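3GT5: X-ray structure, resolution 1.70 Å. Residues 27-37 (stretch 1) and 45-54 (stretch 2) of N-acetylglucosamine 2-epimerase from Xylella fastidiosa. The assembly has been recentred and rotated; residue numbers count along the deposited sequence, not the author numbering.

Stretch 1 27-37: IDSAGGFFHYF
Stretch 2 45-54: NATHRHLVSS

Stretch 1 opens with a type I turn from Asp28 to Gly31, closed by Gly31 N to Asp28 O (2.8 Å); a second backbone bond, Asp28 N to Gly32 O (2.9 Å), brackets it. The chain then runs extended. Gly31 (phi/psi 143/125) and Gly32 (64/-149) occupy backbone regions that favour glycine. His35 (-117/0) kinks the chain before Tyr36, which lies across from Asn45, CA atoms 5.5 Å apart, with the chains running in opposite directions. From there Phe34 lies near Ala46 (CA-CA 5.6 Å), His35 near Arg49 (6.1 Å) and Phe33 near Ser54 (6.6 Å). Stretch 2 forms a strand at 48-50 (Arg49 -129/145) and enters a helix at Leu51 (-56/-39); His50 (chi1 t) caps it, its ND1 accepting from Val52 N at 3.0 Å.

Arg49 (m, m, t, chi4 84°) reaches back to the turn. Its NH2 makes a salt bridge with Asp28 OD2 (2.6 Å) and also donates to Ala46 O (2.9 Å), while NH1 donates to Gly31 O (3.0 Å). A long, positively charged side chain with several donors suits this task. Asp28, chi1 t, supplies the answering charge and serves the turn too, since its OD1 accepts from Ala30 N at 3.0 Å.

His35 (chi1 m, chi2 171°) is buried, its flat ring sandwiched between Arg49 CD and Ser53 CB, 3.6 and 3.4 Å from the ring centroid over opposite faces; small Ser53 permits this closeness. At the ring edge, ND1 accepts from His50 N (3.0 Å, nearly linear), so ND1 is unprotonated. Water 1 joins His35 NE2 (2.9 Å), Phe33 N (3.0 Å) and Ser54 OG (2.8 Å).

Tyr36 (m, chi2 -97°) lays one ring face against Asn45 CG, and its OH, at the end of a long ring, hydrogen-bonds His48 ND1 (3.0 Å). Asn45 (t) uses OD1 to accept from His48 N (2.9 Å). Phe34 (m, chi2 -71°) packs CD1 on the methyl CB of Ala46 (3.8 Å). Water 3 bridges His35 N (3.1 Å), Asn45 O (2.8 Å) and His48 O (2.7 Å). Between the stretches 632 Å² is buried, both sides summed.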

# COMPACT_ATOMS: atom_id res chain seq x y z
N ILE A 27 4.20 -20.20 -2.86
CA ILE A 27 5.41 -20.52 -2.09
C ILE A 27 6.43 -21.27 -2.97
O ILE A 27 6.12 -22.32 -3.59
CB ILE A 27 5.07 -21.33 -0.81
CG1 ILE A 27 4.19 -20.51 0.16
CG2 ILE A 27 6.35 -21.84 -0.15
CD1 ILE A 27 3.54 -21.36 1.19
N ASP A 28 7.62 -20.71 -3.07
CA ASP A 28 8.70 -21.35 -3.77
C ASP A 28 9.58 -22.00 -2.71
O ASP A 28 10.25 -21.31 -1.95
CB ASP A 28 9.48 -20.31 -4.57
CG ASP A 28 10.56 -20.92 -5.45
OD1 ASP A 28 10.82 -22.14 -5.37
OD2 ASP A 28 11.18 -20.15 -6.21
N SER A 29 9.57 -23.34 -2.67
CA SER A 29 10.37 -24.10 -1.73
C SER A 29 11.86 -23.81 -1.88
O SER A 29 12.60 -23.94 -0.91
CB SER A 29 10.14 -25.62 -1.89
OG SER A 29 10.42 -26.05 -3.21
N ALA A 30 12.29 -23.38 -3.06
CA ALA A 30 13.68 -22.93 -3.29
C ALA A 30 14.03 -21.57 -2.66
O ALA A 30 15.22 -21.25 -2.54
CB ALA A 30 14.00 -22.91 -4.81
N GLY A 31 13.03 -20.79 -2.24
CA GLY A 31 13.26 -19.44 -1.68
C GLY A 31 12.16 -18.43 -2.07
O GLY A 31 11.86 -18.24 -3.25
N GLY A 32 11.57 -17.80 -1.04
CA GLY A 32 10.56 -16.75 -1.22
C GLY A 32 9.28 -17.23 -1.89
O GLY A 32 8.89 -18.41 -1.78
N PHE A 33 8.66 -16.31 -2.62
CA PHE A 33 7.39 -16.53 -3.29
C PHE A 33 7.52 -16.25 -4.78
O PHE A 33 8.36 -15.42 -5.19
CB PHE A 33 6.32 -15.61 -2.69
CG PHE A 33 6.19 -15.70 -1.21
CD1 PHE A 33 5.47 -16.74 -0.61
CD2 PHE A 33 6.83 -14.80 -0.39
CE1 PHE A 33 5.34 -16.80 0.82
CE2 PHE A 33 6.75 -14.90 0.99
CZ PHE A 33 5.99 -15.89 1.59
N PHE A 34 6.69 -16.91 -5.57
CA PHE A 34 6.52 -16.55 -6.98
C PHE A 34 5.72 -15.23 -7.00
O PHE A 34 4.83 -15.00 -6.16
CB PHE A 34 5.78 -17.63 -7.75
CG PHE A 34 6.45 -18.96 -7.70
CD1 PHE A 34 7.66 -19.18 -8.39
CD2 PHE A 34 5.91 -20.00 -6.94
CE1 PHE A 34 8.30 -20.43 -8.33
CE2 PHE A 34 6.56 -21.24 -6.88
CZ PHE A 34 7.76 -21.44 -7.58
N HIS A 35 6.01 -14.37 -7.97
CA HIS A 35 5.45 -13.02 -8.00
C HIS A 35 4.55 -12.68 -9.20
O HIS A 35 4.04 -11.57 -9.28
CB HIS A 35 6.58 -11.99 -7.91
CG HIS A 35 7.33 -12.04 -6.61
ND1 HIS A 35 8.49 -11.33 -6.39
CD2 HIS A 35 7.08 -12.72 -5.47
CE1 HIS A 35 8.91 -11.56 -5.16
NE2 HIS A 35 8.06 -12.38 -4.57
N TYR A 36 4.34 -13.63 -10.13
CA TYR A 36 3.55 -13.36 -11.33
C TYR A 36 2.50 -14.46 -11.53
O TYR A 36 2.86 -15.63 -11.79
CB TYR A 36 4.48 -13.28 -12.55
CG TYR A 36 5.42 -12.08 -12.59
CD1 TYR A 36 5.10 -10.93 -13.32
CD2 TYR A 36 6.62 -12.11 -11.93
CE1 TYR A 36 5.96 -9.85 -13.38
CE2 TYR A 36 7.49 -11.03 -11.97
CZ TYR A 36 7.15 -9.91 -12.71
OH TYR A 36 8.03 -8.87 -12.77
N PHE A 37 1.23 -14.10 -11.36
CA PHE A 37 0.12 -15.05 -11.41
C PHE A 37 -0.94 -14.67 -12.42
O PHE A 37 -1.39 -13.50 -12.50
CB PHE A 37 -0.61 -15.17 -10.07
CG PHE A 37 0.28 -15.48 -8.89
CD1 PHE A 37 0.28 -16.75 -8.33
CD2 PHE A 37 1.07 -14.50 -8.29
CE1 PHE A 37 1.08 -17.04 -7.26
CE2 PHE A 37 1.86 -14.80 -7.19
CZ PHE A 37 1.88 -16.06 -6.69
N ASN A 45 5.75 -16.26 -14.65
CA ASN A 45 7.16 -15.90 -14.63
C ASN A 45 7.64 -16.32 -13.26
O ASN A 45 7.24 -15.71 -12.27
CB ASN A 45 7.37 -14.40 -14.82
CG ASN A 45 8.84 -14.01 -14.88
OD1 ASN A 45 9.68 -14.55 -14.15
ND2 ASN A 45 9.15 -13.05 -15.73
N ALA A 46 8.41 -17.39 -13.19
CA ALA A 46 8.82 -17.96 -11.91
C ALA A 46 10.16 -17.44 -11.44
O ALA A 46 10.50 -17.58 -10.28
CB ALA A 46 8.88 -19.52 -11.99
N THR A 47 10.94 -16.86 -12.36
CA THR A 47 12.31 -16.47 -12.07
C THR A 47 12.49 -15.00 -11.64
O THR A 47 13.43 -14.68 -10.90
CB THR A 47 13.20 -16.76 -13.29
OG1 THR A 47 14.57 -16.51 -12.96
CG2 THR A 47 12.83 -15.95 -14.48
N HIS A 48 11.66 -14.10 -12.13
CA HIS A 48 11.83 -12.68 -11.82
C HIS A 48 11.15 -12.39 -10.48
O HIS A 48 9.99 -12.79 -10.28
CB HIS A 48 11.22 -11.78 -12.89
CG HIS A 48 11.71 -10.36 -12.81
ND1 HIS A 48 10.99 -9.34 -12.23
CD2 HIS A 48 12.89 -9.82 -13.20
CE1 HIS A 48 11.71 -8.23 -12.27
NE2 HIS A 48 12.86 -8.49 -12.85
N ARG A 49 11.87 -11.70 -9.58
CA ARG A 49 11.34 -11.35 -8.25
C ARG A 49 11.52 -9.84 -7.95
O ARG A 49 12.50 -9.20 -8.36
CB ARG A 49 11.99 -12.19 -7.15
CG ARG A 49 11.85 -13.72 -7.32
CD ARG A 49 10.42 -14.23 -7.15
NE ARG A 49 10.40 -15.63 -7.59
CZ ARG A 49 10.72 -16.69 -6.84
NH1 ARG A 49 11.07 -16.58 -5.57
NH2 ARG A 49 10.72 -17.90 -7.41
N HIS A 50 10.53 -9.30 -7.24
CA HIS A 50 10.46 -7.91 -6.94
C HIS A 50 10.37 -7.71 -5.43
O HIS A 50 9.54 -8.36 -4.74
CB HIS A 50 9.23 -7.27 -7.61
CG HIS A 50 9.32 -5.79 -7.74
ND1 HIS A 50 9.34 -4.92 -6.65
CD2 HIS A 50 9.48 -5.01 -8.83
CE1 HIS A 50 9.42 -3.67 -7.08
NE2 HIS A 50 9.53 -3.70 -8.41
N LEU A 51 11.15 -6.76 -4.94
CA LEU A 51 11.15 -6.48 -3.50
C LEU A 51 9.76 -6.16 -2.98
O LEU A 51 9.45 -6.58 -1.88
CB LEU A 51 12.11 -5.32 -3.18
CG LEU A 51 12.28 -4.95 -1.72
CD1 LEU A 51 12.89 -6.09 -0.89
CD2 LEU A 51 13.14 -3.66 -1.66
N VAL A 52 8.95 -5.42 -3.73
CA VAL A 52 7.60 -5.03 -3.25
C VAL A 52 6.72 -6.30 -3.07
O VAL A 52 5.97 -6.37 -2.10
CB VAL A 52 6.94 -3.90 -4.17
CG1 VAL A 52 5.45 -3.61 -3.76
CG2 VAL A 52 7.77 -2.57 -4.09
N SER A 53 6.78 -7.27 -3.97
CA SER A 53 6.06 -8.55 -3.73
C SER A 53 6.63 -9.38 -2.57
O SER A 53 5.86 -9.92 -1.72
CB SER A 53 5.94 -9.39 -5.02
OG SER A 53 4.93 -8.84 -5.83
N SER A 54 7.95 -9.51 -2.51
CA SER A 54 8.60 -10.28 -1.43
C SER A 54 8.15 -9.78 -0.05
O SER A 54 7.86 -10.56 0.86
CB SER A 54 10.14 -10.21 -1.51
OG SER A 54 10.64 -10.90 -2.65
O HOH W 1 9.54 -13.43 -2.26
O HOH W 2 3.30 -10.60 -6.84
O HOH W 3 8.37 -14.90 -9.88